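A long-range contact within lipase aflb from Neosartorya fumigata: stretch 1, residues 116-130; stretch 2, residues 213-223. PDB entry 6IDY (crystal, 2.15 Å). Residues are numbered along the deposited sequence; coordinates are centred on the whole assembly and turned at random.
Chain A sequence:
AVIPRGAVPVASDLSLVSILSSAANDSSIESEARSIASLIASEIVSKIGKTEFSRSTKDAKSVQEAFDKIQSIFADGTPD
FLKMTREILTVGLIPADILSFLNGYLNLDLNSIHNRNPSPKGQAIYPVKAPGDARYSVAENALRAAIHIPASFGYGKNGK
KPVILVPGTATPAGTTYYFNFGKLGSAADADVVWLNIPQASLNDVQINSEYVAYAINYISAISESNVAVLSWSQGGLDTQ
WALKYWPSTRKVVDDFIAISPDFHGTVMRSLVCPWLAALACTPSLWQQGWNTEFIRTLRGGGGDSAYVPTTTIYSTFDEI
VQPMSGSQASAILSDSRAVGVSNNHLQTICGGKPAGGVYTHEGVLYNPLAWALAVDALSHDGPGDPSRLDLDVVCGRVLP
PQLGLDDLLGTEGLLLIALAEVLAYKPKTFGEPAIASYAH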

ATOM      1  N   ARG A 116      -1.868  17.453 -13.844  1.00 31.25           N
ATOM      2  CA  ARG A 116      -2.424  17.921 -15.115  1.00 32.17           C
ATOM      3  C   ARG A 116      -2.047  16.961 -16.232  1.00 36.32           C
ATOM      4  O   ARG A 116      -0.949  17.027 -16.791  1.00 36.55           O
ATOM      5  CB  ARG A 116      -2.010  19.380 -15.406  1.00 33.66           C
ATOM      6  CG  ARG A 116      -2.392  20.378 -14.299  1.00 48.45           C
ATOM      7  CD  ARG A 116      -3.830  20.861 -14.408  1.00 65.18           C
ATOM      8  NE  ARG A 116      -4.284  21.540 -13.191  1.00 76.35           N
ATOM      9  CZ  ARG A 116      -5.008  20.968 -12.231  1.00 87.85           C
ATOM     10  NH1 ARG A 116      -5.373  19.693 -12.332  1.00 72.37           N
ATOM     11  NH2 ARG A 116      -5.375  21.666 -11.164  1.00 72.72           N
ATOM     12  N   ASN A 117      -2.950  16.020 -16.497  1.00 33.40           N
ATOM     13  CA  ASN A 117      -2.781  14.950 -17.472  1.00 34.01           C
ATOM     14  C   ASN A 117      -3.664  15.171 -18.702  1.00 39.83           C
ATOM     15  O   ASN A 117      -4.799  15.622 -18.550  1.00 39.56           O
ATOM     16  CB  ASN A 117      -3.073  13.590 -16.813  1.00 33.04           C
ATOM     17  CG  ASN A 117      -2.205  13.310 -15.612  1.00 39.72           C
ATOM     18  OD1 ASN A 117      -0.978  13.441 -15.660  1.00 28.24           O
ATOM     19  ND2 ASN A 117      -2.826  12.924 -14.503  1.00 25.09           N
ATOM     20  N   PRO A 118      -3.170  14.867 -19.924  1.00 38.48           N
ATOM     21  CA  PRO A 118      -3.993  15.107 -21.122  1.00 39.48           C
ATOM     22  C   PRO A 118      -5.182  14.163 -21.252  1.00 43.57           C
ATOM     23  O   PRO A 118      -5.181  13.085 -20.662  1.00 41.61           O
ATOM     24  CB  PRO A 118      -3.002  14.916 -22.276  1.00 42.09           C
ATOM     25  CG  PRO A 118      -1.981  13.975 -21.739  1.00 46.02           C
ATOM     26  CD  PRO A 118      -1.839  14.324 -20.282  1.00 40.78           C
ATOM     27  N   SER A 119      -6.195  14.575 -22.032  1.00 42.35           N
ATOM     28  CA  SER A 119      -7.385  13.768 -22.309  1.00 42.34           C
ATOM     29  C   SER A 119      -6.961  12.482 -23.048  1.00 46.03           C
ATOM     30  O   SER A 119      -6.106  12.561 -23.933  1.00 45.34           O
ATOM     31  CB  SER A 119      -8.372  14.557 -23.162  1.00 46.74           C
ATOM     32  OG  SER A 119      -7.796  14.868 -24.421  1.00 57.65           O
ATOM     33  N   PRO A 120      -7.485  11.290 -22.678  1.00 43.70           N
ATOM     34  CA  PRO A 120      -7.055  10.066 -23.375  1.00 44.05           C
ATOM     35  C   PRO A 120      -7.594   9.985 -24.799  1.00 50.22           C
ATOM     36  O   PRO A 120      -8.686  10.486 -25.078  1.00 49.96           O
ATOM     37  CB  PRO A 120      -7.599   8.938 -22.493  1.00 44.65           C
ATOM     38  CG  PRO A 120      -8.776   9.528 -21.812  1.00 48.82           C
ATOM     39  CD  PRO A 120      -8.489  10.995 -21.632  1.00 44.82           C
ATOM     40  N   LYS A 121      -6.814   9.377 -25.699  1.00 48.66           N
ATOM     41  CA  LYS A 121      -7.217   9.199 -27.094  1.00 49.91           C
ATOM     42  C   LYS A 121      -7.657   7.759 -27.346  1.00 52.88           C
ATOM     43  O   LYS A 121      -7.249   6.847 -26.621  1.00 51.46           O
ATOM     44  CB  LYS A 121      -6.114   9.644 -28.067  1.00 53.87           C
ATOM     45  CG  LYS A 121      -6.110  11.151 -28.308  1.00 73.83           C
ATOM     46  CD  LYS A 121      -5.245  11.537 -29.496  1.00 87.86           C
ATOM     47  CE  LYS A 121      -5.369  13.004 -29.826  1.00102.74           C
ATOM     48  NZ  LYS A 121      -4.600  13.361 -31.048  1.00114.12           N
ATOM     49  N   GLY A 122      -8.516   7.582 -28.345  1.00 49.94           N
ATOM     50  CA  GLY A 122      -9.062   6.285 -28.723  1.00 49.33           C
ATOM     51  C   GLY A 122     -10.480   6.091 -28.227  1.00 50.94           C
ATOM     52  O   GLY A 122     -11.234   7.064 -28.104  1.00 49.82           O
ATOM     53  N   GLN A 123     -10.847   4.826 -27.931  1.00 46.41           N
ATOM     54  CA  GLN A 123     -12.181   4.477 -27.434  1.00 45.53           C
ATOM     55  C   GLN A 123     -12.444   5.122 -26.066  1.00 46.26           C
ATOM     56  O   GLN A 123     -11.518   5.244 -25.254  1.00 44.94           O
ATOM     57  CB  GLN A 123     -12.403   2.948 -27.416  1.00 46.90           C
ATOM     58  CG  GLN A 123     -11.612   2.174 -26.346  1.00 69.13           C
ATOM     59  CD  GLN A 123     -11.784   0.673 -26.400  1.00 91.70           C
ATOM     60  OE1 GLN A 123     -12.763   0.135 -26.938  1.00 91.18           O
ATOM     61  NE2 GLN A 123     -10.825  -0.042 -25.828  1.00 79.43           N
ATOM     62  N   ALA A 124     -13.690   5.582 -25.842  1.00 40.69           N
ATOM     63  CA  ALA A 124     -14.092   6.226 -24.592  1.00 38.90           C
ATOM     64  C   ALA A 124     -13.884   5.296 -23.391  1.00 38.35           C
ATOM     65  O   ALA A 124     -14.168   4.099 -23.469  1.00 38.01           O
ATOM     66  CB  ALA A 124     -15.545   6.673 -24.672  1.00 40.09           C
ATOM     67  N   ILE A 125     -13.325   5.840 -22.310  1.00 31.64           N
ATOM     68  CA  ILE A 125     -13.086   5.096 -21.070  1.00 29.13           C
ATOM     69  C   ILE A 125     -13.946   5.678 -19.948  1.00 31.48           C
ATOM     70  O   ILE A 125     -13.924   5.182 -18.826  1.00 30.32           O
ATOM     71  CB  ILE A 125     -11.571   5.027 -20.708  1.00 31.19           C
ATOM     72  CG1 ILE A 125     -10.954   6.442 -20.554  1.00 30.97           C
ATOM     73  CG2 ILE A 125     -10.800   4.150 -21.721  1.00 30.59           C
ATOM     74  CD1 ILE A 125      -9.794   6.518 -19.698  1.00 32.30           C
ATOM     75  N   TYR A 126     -14.706   6.734 -20.265  1.00 28.52           N
ATOM     76  CA  TYR A 126     -15.574   7.434 -19.327  1.00 28.21           C
ATOM     77  C   TYR A 126     -16.790   8.015 -20.070  1.00 33.07           C
ATOM     78  O   TYR A 126     -16.606   8.607 -21.131  1.00 33.40           O
ATOM     79  CB  TYR A 126     -14.799   8.559 -18.608  1.00 28.59           C
ATOM     80  CG  TYR A 126     -15.505   9.102 -17.384  1.00 28.93           C
ATOM     81  CD1 TYR A 126     -16.474  10.098 -17.497  1.00 31.14           C
ATOM     82  CD2 TYR A 126     -15.185   8.644 -16.112  1.00 28.66           C
ATOM     83  CE1 TYR A 126     -17.149  10.579 -16.376  1.00 30.77           C
ATOM     84  CE2 TYR A 126     -15.837   9.138 -14.980  1.00 29.38           C
ATOM     85  CZ  TYR A 126     -16.811  10.112 -15.118  1.00 35.17           C
ATOM     86  OH  TYR A 126     -17.450  10.604 -14.009  1.00 34.69           O
ATOM     87  N   PRO A 127     -18.029   7.896 -19.532  1.00 29.45           N
ATOM     88  CA  PRO A 127     -18.404   7.276 -18.240  1.00 28.33           C
ATOM     89  C   PRO A 127     -18.353   5.744 -18.194  1.00 32.59           C
ATOM     90  O   PRO A 127     -18.249   5.190 -17.103  1.00 31.56           O
ATOM     91  CB  PRO A 127     -19.813   7.828 -17.987  1.00 30.00           C
ATOM     92  CG  PRO A 127     -20.371   8.061 -19.363  1.00 35.03           C
ATOM     93  CD  PRO A 127     -19.201   8.498 -20.205  1.00 30.79           C
ATOM     94  N   VAL A 128     -18.432   5.062 -19.351  1.00 30.58           N
ATOM     95  CA  VAL A 128     -18.441   3.593 -19.402  1.00 30.51           C
ATOM     96  C   VAL A 128     -17.535   3.098 -20.540  1.00 34.38           C
ATOM     97  O   VAL A 128     -17.870   3.302 -21.710  1.00 34.42           O
ATOM     98  CB  VAL A 128     -19.890   3.015 -19.555  1.00 34.83           C
ATOM     99  CG1 VAL A 128     -19.887   1.490 -19.501  1.00 34.25           C
ATOM    100  CG2 VAL A 128     -20.861   3.584 -18.519  1.00 34.53           C
ATOM    101  N   LYS A 129     -16.424   2.404 -20.204  1.00 29.33           N
ATOM    102  CA  LYS A 129     -15.535   1.852 -21.234  1.00 28.68           C
ATOM    103  C   LYS A 129     -16.240   0.700 -21.967  1.00 31.91           C
ATOM    104  O   LYS A 129     -16.267   0.677 -23.197  1.00 31.95           O
ATOM    105  CB  LYS A 129     -14.196   1.370 -20.643  1.00 29.48           C
ATOM    106  CG  LYS A 129     -13.202   0.974 -21.735  1.00 34.36           C
ATOM    107  CD  LYS A 129     -11.955   0.326 -21.193  1.00 35.14           C
ATOM    108  CE  LYS A 129     -11.047  -0.146 -22.298  1.00 33.77           C
ATOM    109  NZ  LYS A 129      -9.799  -0.742 -21.754  1.00 36.55           N
ATOM    110  N   ALA A 130     -16.810  -0.249 -21.213  1.00 27.48           N
ATOM    111  CA  ALA A 130     -17.488  -1.384 -21.820  1.00 27.93           C
ATOM    112  C   ALA A 130     -18.746  -1.750 -21.054  1.00 32.68           C
ATOM    113  O   ALA A 130     -18.750  -1.610 -19.829  1.00 32.78           O
ATOM    114  CB  ALA A 130     -16.542  -2.580 -21.892  1.00 28.23           C
TER
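Stretch 2, residues 213-223: AYAINYISAIS

Stretch 2 is helical from end to end, continuing a helix that begins earlier in the chain, and its i to i−4 hydrogen bonds run unbroken from N217 N to A213 O (3.2 Å) through S223 N to I219 O (3.2 Å). Stretch 1 has no regular helix or strand. Much of it is extended, with psi between 136° and 159° from N117 to K121; G122 then adopts phi/psi of 102/−149°, where a CB would be jammed against the preceding carbonyl oxygen, so the backbone itself calls for glycine. A cis peptide bond precedes P127. The two stretches run in opposite senses: P120 lies by I222 (CA to CA 5.7 Å), whereas the later I125 lies by the earlier N217 (CA to CA 6.4 Å). Together they bury 557 Å².

The ring of Y218 reaches far enough from the helix to meet the loop. Y218 OH donates a hydrogen bond to P118 O (2.7 Å), which a proline carbonyl can accept even though proline has no NH to give, and N117 CB approaches Y218 OH to 3.4 Å. P120 offers a compact, rigid ring that packs without a flexible tail: P120 CD lies 3.8 Å from Y218 CE1, at the edge of the tyrosine ring, P120 CB 4.3 Å from A221 CB, and that same P120 CB 4.3 Å from I222 CG2. A221, which points toward the loop, is small enough to let the backbone pass close by, with K121 O 4.2 Å from A221 CB.

I125 is the buried apolar anchor of the loop. I125 CD1 lies 3.6 Å from Y214 CE1 and 3.8 Å from Y218 CB, so one methyl group touches two tyrosines a helical turn apart. Y126 adds its own contact, Y126 CB lying 4.1 Å from Y214 CE1 and near the plane of that ring. Tyrosine suits these positions because it joins a broad apolar ring to a polar tip; Y214 OH finds its hydrogen bond elsewhere in the structure.

N217 points toward the loop and forms a second polar centre of the contact. The fully extended side chain of K129, all four chi angles t, brings K129 NZ to N217 OD1 in a hydrogen bond of 3.3 Å. Two waters complete the network. One donates to I125 O (2.7 Å) and accepts from N217 ND2 (2.8 Å); the other accepts from K129 NZ (2.8 Å) and donates to N217 O (2.7 Å). An amide that both donates and accepts is well matched to this place.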

ATOM      1  N   ALA A 213      -9.586   1.720 -11.068  1.00 19.21           N
ATOM      2  CA  ALA A 213     -10.271   1.328 -12.312  1.00 19.51           C
ATOM      3  C   ALA A 213     -10.018   2.358 -13.405  1.00 24.58           C
ATOM      4  O   ALA A 213      -9.636   1.979 -14.514  1.00 24.40           O
ATOM      5  CB  ALA A 213     -11.768   1.176 -12.074  1.00 20.31           C
ATOM      6  N   TYR A 214     -10.163   3.665 -13.080  1.00 21.35           N
ATOM      7  CA  TYR A 214      -9.892   4.699 -14.071  1.00 21.73           C
ATOM      8  C   TYR A 214      -8.420   4.742 -14.454  1.00 25.62           C
ATOM      9  O   TYR A 214      -8.132   4.826 -15.646  1.00 25.54           O
ATOM     10  CB  TYR A 214     -10.417   6.086 -13.657  1.00 22.69           C
ATOM     11  CG  TYR A 214     -10.287   7.104 -14.769  1.00 24.48           C
ATOM     12  CD1 TYR A 214     -11.245   7.195 -15.774  1.00 27.49           C
ATOM     13  CD2 TYR A 214      -9.188   7.956 -14.835  1.00 24.85           C
ATOM     14  CE1 TYR A 214     -11.120   8.118 -16.811  1.00 29.05           C
ATOM     15  CE2 TYR A 214      -9.045   8.873 -15.872  1.00 26.20           C
ATOM     16  CZ  TYR A 214     -10.016   8.955 -16.857  1.00 34.91           C
ATOM     17  OH  TYR A 214      -9.872   9.861 -17.881  1.00 35.67           O
ATOM     18  N   ALA A 215      -7.497   4.669 -13.465  1.00 22.01           N
ATOM     19  CA  ALA A 215      -6.047   4.690 -13.716  1.00 21.67           C
ATOM     20  C   ALA A 215      -5.641   3.558 -14.649  1.00 25.51           C
ATOM     21  O   ALA A 215      -4.879   3.788 -15.583  1.00 25.51           O
ATOM     22  CB  ALA A 215      -5.265   4.612 -12.411  1.00 21.43           C
ATOM     23  N   ILE A 216      -6.203   2.351 -14.440  1.00 22.11           N
ATOM     24  CA  ILE A 216      -5.927   1.205 -15.305  1.00 21.14           C
ATOM     25  C   ILE A 216      -6.298   1.512 -16.757  1.00 25.24           C
ATOM     26  O   ILE A 216      -5.432   1.452 -17.632  1.00 25.49           O
ATOM     27  CB  ILE A 216      -6.577  -0.104 -14.785  1.00 22.89           C
ATOM     28  CG1 ILE A 216      -5.889  -0.595 -13.478  1.00 22.48           C
ATOM     29  CG2 ILE A 216      -6.503  -1.184 -15.865  1.00 22.53           C
ATOM     30  CD1 ILE A 216      -6.702  -1.693 -12.689  1.00 20.68           C
ATOM     31  N   ASN A 217      -7.570   1.871 -17.001  1.00 22.32           N
ATOM     32  CA  ASN A 217      -8.074   2.164 -18.341  1.00 23.31           C
ATOM     33  C   ASN A 217      -7.441   3.399 -18.967  1.00 27.74           C
ATOM     34  O   ASN A 217      -7.210   3.409 -20.176  1.00 27.69           O
ATOM     35  CB  ASN A 217      -9.597   2.241 -18.343  1.00 24.34           C
ATOM     36  CG  ASN A 217     -10.244   0.882 -18.211  1.00 33.79           C
ATOM     37  OD1 ASN A 217      -9.648  -0.160 -18.522  1.00 25.29           O
ATOM     38  ND2 ASN A 217     -11.488   0.861 -17.770  1.00 23.51           N
ATOM     39  N   TYR A 218      -7.085   4.399 -18.144  1.00 24.16           N
ATOM     40  CA  TYR A 218      -6.440   5.612 -18.635  1.00 24.51           C
ATOM     41  C   TYR A 218      -4.987   5.363 -19.042  1.00 27.61           C
ATOM     42  O   TYR A 218      -4.573   5.809 -20.115  1.00 27.81           O
ATOM     43  CB  TYR A 218      -6.562   6.773 -17.622  1.00 25.20           C
ATOM     44  CG  TYR A 218      -5.808   8.016 -18.042  1.00 26.06           C
ATOM     45  CD1 TYR A 218      -6.388   8.955 -18.890  1.00 28.44           C
ATOM     46  CD2 TYR A 218      -4.497   8.232 -17.629  1.00 26.04           C
ATOM     47  CE1 TYR A 218      -5.680  10.081 -19.314  1.00 29.94           C
ATOM     48  CE2 TYR A 218      -3.782   9.351 -18.044  1.00 27.70           C
ATOM     49  CZ  TYR A 218      -4.377  10.275 -18.882  1.00 34.00           C
ATOM     50  OH  TYR A 218      -3.660  11.375 -19.269  1.00 34.72           O
ATOM     51  N   ILE A 219      -4.208   4.698 -18.175  1.00 22.67           N
ATOM     52  CA  ILE A 219      -2.797   4.430 -18.457  1.00 22.12           C
ATOM     53  C   ILE A 219      -2.679   3.465 -19.639  1.00 26.36           C
ATOM     54  O   ILE A 219      -1.832   3.679 -20.505  1.00 26.07           O
ATOM     55  CB  ILE A 219      -2.005   4.008 -17.187  1.00 23.99           C
ATOM     56  CG1 ILE A 219      -1.959   5.165 -16.138  1.00 23.40           C
ATOM     57  CG2 ILE A 219      -0.601   3.474 -17.506  1.00 24.29           C
ATOM     58  CD1 ILE A 219      -1.158   6.471 -16.509  1.00 24.10           C
ATOM     59  N   SER A 220      -3.588   2.478 -19.730  1.00 22.72           N
ATOM     60  CA  SER A 220      -3.592   1.551 -20.865  1.00 22.51           C
ATOM     61  C   SER A 220      -3.880   2.289 -22.183  1.00 28.00           C
ATOM     62  O   SER A 220      -3.221   2.010 -23.187  1.00 27.14           O
ATOM     63  CB  SER A 220      -4.601   0.429 -20.648  1.00 24.46           C
ATOM     64  OG  SER A 220      -4.568  -0.500 -21.719  1.00 31.23           O
ATOM     65  N   ALA A 221      -4.835   3.247 -22.166  1.00 26.57           N
ATOM     66  CA  ALA A 221      -5.232   4.032 -23.345  1.00 28.00           C
ATOM     67  C   ALA A 221      -4.116   4.922 -23.889  1.00 32.51           C
ATOM     68  O   ALA A 221      -3.820   4.837 -25.082  1.00 32.12           O
ATOM     69  CB  ALA A 221      -6.469   4.864 -23.042  1.00 28.84           C
ATOM     70  N   ILE A 222      -3.489   5.756 -23.021  1.00 29.43           N
ATOM     71  CA  ILE A 222      -2.409   6.689 -23.399  1.00 29.43           C
ATOM     72  C   ILE A 222      -1.126   5.976 -23.841  1.00 32.96           C
ATOM     73  O   ILE A 222      -0.328   6.550 -24.584  1.00 33.69           O
ATOM     74  CB  ILE A 222      -2.105   7.751 -22.295  1.00 32.55           C
ATOM     75  CG1 ILE A 222      -1.628   7.089 -20.968  1.00 31.46           C
ATOM     76  CG2 ILE A 222      -3.292   8.708 -22.088  1.00 34.10           C
ATOM     77  CD1 ILE A 222      -0.950   8.012 -19.970  1.00 36.39           C
ATOM     78  N   SER A 223      -0.919   4.747 -23.351  1.00 27.84           N
ATOM     79  CA  SER A 223       0.262   3.938 -23.644  1.00 27.12           C
ATOM     80  C   SER A 223       0.031   2.955 -24.781  1.00 29.49           C
ATOM     81  O   SER A 223       1.005   2.381 -25.267  1.00 29.42           O
ATOM     82  CB  SER A 223       0.685   3.157 -22.401  1.00 28.77           C
ATOM     83  OG  SER A 223       0.776   4.001 -21.266  1.00 34.83           O
TER
HETATM   84  O   HOH W   1     -13.151   3.097 -17.324  1.00 22.41           O
HETATM   85  O   HOH W   2      -8.238   1.601 -21.891  1.00 21.01           O